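Local coordinates for amine oxidase (Emericella nidulans, PDB 3PGB) that oxidises primary amines as a copper amine oxidase, using a copper ion and a built-in topaquinone cofactor, at the interface of chains A and B. Coordinates in Å, arbitrary orientation; residue numbers count along the deposited sequence, not the author numbering. Chains: chain A/B, Putative uncharacterized protein.

The interface of chains A and B. Residues chain A 337, 350-351, 494, 732; chain B 320-323.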
ATOM      1  N   ARG A 337       3.495 -25.745   1.082  1.00 15.53           N
ATOM      2  CA  ARG A 337       4.519 -25.877   0.031  1.00 15.33           C
ATOM      3  C   ARG A 337       5.849 -25.220   0.418  1.00 14.95           C
ATOM      4  O   ARG A 337       6.482 -24.541  -0.383  1.00 15.23           O
ATOM      5  CB  ARG A 337       4.011 -25.295  -1.285  1.00 15.32           C
ATOM      6  CG  ARG A 337       2.775 -25.996  -1.840  1.00 15.66           C
ATOM      7  CD  ARG A 337       2.462 -25.501  -3.248  1.00 15.86           C
ATOM      8  NE  ARG A 337       2.511 -24.043  -3.299  1.00 15.63           N
ATOM      9  CZ  ARG A 337       2.747 -23.313  -4.384  1.00 15.19           C
ATOM     10  NH1 ARG A 337       2.954 -23.871  -5.569  1.00 14.53           N
ATOM     11  NH2 ARG A 337       2.778 -21.994  -4.269  1.00 16.12           N
ATOM     12  N   MET A 350      10.373 -21.967  -1.806  1.00 13.31           N
ATOM     13  CA  MET A 350      10.724 -21.757  -3.207  1.00 13.39           C
ATOM     14  C   MET A 350      12.210 -21.380  -3.295  1.00 13.17           C
ATOM     15  O   MET A 350      13.065 -22.170  -2.895  1.00 13.38           O
ATOM     16  CB  MET A 350       9.799 -20.691  -3.817  1.00 13.67           C
ATOM     17  CG  MET A 350       8.317 -20.995  -3.642  1.00 14.04           C
ATOM     18  SD  MET A 350       7.784 -22.353  -4.697  1.00 15.90           S
ATOM     19  CE  MET A 350       6.368 -22.961  -3.776  1.00 16.02           C
ATOM     20  N   ASP A 351      12.517 -20.176  -3.774  1.00 12.90           N
ATOM     21  CA  ASP A 351      13.898 -19.708  -3.899  1.00 12.69           C
ATOM     22  C   ASP A 351      14.449 -19.011  -2.652  1.00 12.27           C
ATOM     23  O   ASP A 351      15.609 -18.601  -2.654  1.00 12.20           O
ATOM     24  CB  ASP A 351      14.006 -18.741  -5.078  1.00 13.01           C
ATOM     25  CG  ASP A 351      13.765 -19.412  -6.413  1.00 13.21           C
ATOM     26  OD1 ASP A 351      13.742 -18.699  -7.428  1.00 14.25           O
ATOM     27  OD2 ASP A 351      13.612 -20.644  -6.457  1.00 14.79           O
ATOM     28  N   MET A 494       7.199 -14.278  -5.534  1.00 13.92           N
ATOM     29  CA  MET A 494       7.836 -15.019  -6.624  1.00 14.02           C
ATOM     30  C   MET A 494       8.619 -14.142  -7.602  1.00 14.14           C
ATOM     31  O   MET A 494       9.348 -14.667  -8.433  1.00 14.18           O
ATOM     32  CB  MET A 494       6.800 -15.846  -7.392  1.00 14.24           C
ATOM     33  CG  MET A 494       6.247 -17.026  -6.602  1.00 14.69           C
ATOM     34  SD  MET A 494       7.532 -18.194  -6.120  1.00 15.04           S
ATOM     35  CE  MET A 494       7.917 -18.945  -7.706  1.00 14.22           C
ATOM     36  N   GLU A 732       9.410 -18.360 -13.693  1.00 16.88           N
ATOM     37  CA  GLU A 732       9.849 -19.731 -13.490  1.00 17.09           C
ATOM     38  C   GLU A 732       8.782 -20.584 -12.814  1.00 16.83           C
ATOM     39  O   GLU A 732       8.925 -21.802 -12.730  1.00 16.91           O
ATOM     40  CB  GLU A 732      11.170 -19.764 -12.719  1.00 17.51           C
ATOM     41  CG  GLU A 732      11.062 -19.535 -11.223  1.00 18.72           C
ATOM     42  CD  GLU A 732      12.410 -19.232 -10.573  1.00 20.42           C
ATOM     43  OE1 GLU A 732      13.330 -18.718 -11.255  1.00 21.22           O
ATOM     44  OE2 GLU A 732      12.544 -19.511  -9.367  1.00 21.25           O
TER
ATOM     45  N   PRO B 320      10.791 -24.046  -8.988  1.00 18.79           N
ATOM     46  CA  PRO B 320      11.259 -24.130  -7.608  1.00 18.79           C
ATOM     47  C   PRO B 320      10.671 -25.306  -6.838  1.00 18.73           C
ATOM     48  O   PRO B 320       9.703 -25.914  -7.291  1.00 19.11           O
ATOM     49  CB  PRO B 320      10.797 -22.802  -6.983  1.00 19.00           C
ATOM     50  CG  PRO B 320      10.169 -22.001  -8.090  1.00 19.02           C
ATOM     51  CD  PRO B 320       9.820 -22.954  -9.174  1.00 18.97           C
ATOM     52  N   PRO B 321      11.252 -25.626  -5.672  1.00 18.64           N
ATOM     53  CA  PRO B 321      10.768 -26.730  -4.849  1.00 18.58           C
ATOM     54  C   PRO B 321       9.271 -26.650  -4.551  1.00 18.36           C
ATOM     55  O   PRO B 321       8.773 -25.595  -4.168  1.00 18.40           O
ATOM     56  CB  PRO B 321      11.572 -26.577  -3.553  1.00 18.59           C
ATOM     57  CG  PRO B 321      12.806 -25.893  -3.958  1.00 18.82           C
ATOM     58  CD  PRO B 321      12.450 -24.992  -5.091  1.00 18.66           C
ATOM     59  N   GLN B 322       8.577 -27.766  -4.760  1.00 17.98           N
ATOM     60  CA  GLN B 322       7.166 -27.933  -4.407  1.00 17.79           C
ATOM     61  C   GLN B 322       6.169 -27.083  -5.199  1.00 17.80           C
ATOM     62  O   GLN B 322       4.992 -27.070  -4.868  1.00 17.63           O
ATOM     63  CB  GLN B 322       6.948 -27.705  -2.902  1.00 17.62           C
ATOM     64  CG  GLN B 322       7.897 -28.471  -2.001  1.00 17.13           C
ATOM     65  CD  GLN B 322       7.456 -28.451  -0.555  1.00 16.29           C
ATOM     66  OE1 GLN B 322       6.458 -29.064  -0.201  1.00 16.51           O
ATOM     67  NE2 GLN B 322       8.198 -27.745   0.287  1.00 15.52           N
ATOM     68  N   ASP B 323       6.606 -26.406  -6.255  1.00 18.25           N
ATOM     69  CA  ASP B 323       5.718 -25.460  -6.938  1.00 18.52           C
ATOM     70  C   ASP B 323       4.658 -26.158  -7.786  1.00 18.97           C
ATOM     71  O   ASP B 323       3.623 -25.562  -8.080  1.00 19.09           O
ATOM     72  CB  ASP B 323       6.508 -24.454  -7.787  1.00 18.55           C
ATOM     73  CG  ASP B 323       5.682 -23.222  -8.163  1.00 18.56           C
ATOM     74  OD1 ASP B 323       4.972 -22.676  -7.292  1.00 19.47           O
ATOM     75  OD2 ASP B 323       5.741 -22.795  -9.331  1.00 18.21           O
TER
HETATM   76  O   HOH W   1       9.051 -24.560  -1.662  1.00  8.93           O
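A:Arg337 and B:Asp323 form a salt bridge between subunits at one margin of this patch, where a proline-rich loop of chain B (B:Pro320 to B:Asp323) lies against loops of chain A. The guanidinium NH1 donates to the carboxylate OD1 at 2.9 Å, but the bond is bent (131° at H). The donor sits above the carboxylate plane, and the two flat groups are turned 39° from each other. With chi1 at -163°, the carboxylate of B:Asp323 extends away from its own backbone nitrogen, and OD1 faces the arginine. Within chain A, methyl CE of A:Met350 caps one guanidinium face, 3.7 Å above its centre, and probably helps to hold the arginine's tilt.

Polar contact between the backbones runs through one water. It bonds to A:Arg337 O, to A:Met350 N and, at 2.7 Å, to B:Pro321 O, joining two loops of chain A to the carbonyl of B:Pro321.

Apolar packing centres on A:Met350 and B:Pro320. The methionine bends at chi2, laying its thioether obliquely past the proline ring with SD 3.8 Å from CB; the same sulfur lies beside CB of B:Asp323. Methyl CE of A:Met494 reaches toward ring atom CG of B:Pro320. OD2 of A:Asp351 and OE2 of A:Glu732 approach this ring from one side, near CB and CG respectively. At the arginine end, the extended B:Gln322 lays its amide against the backbone of A:Arg337.

Copper amine oxidases are dimers, and the two-fold axis repeats this patch with the chains exchanged. It lies about 36 Å from the predicted catalytic base A:Asp403, which suggests a role in assembly rather than direct chemistry. Beside the salt bridge, CD of A:Arg337 rests 3.4 Å from the carbonyl O of B:Gln322.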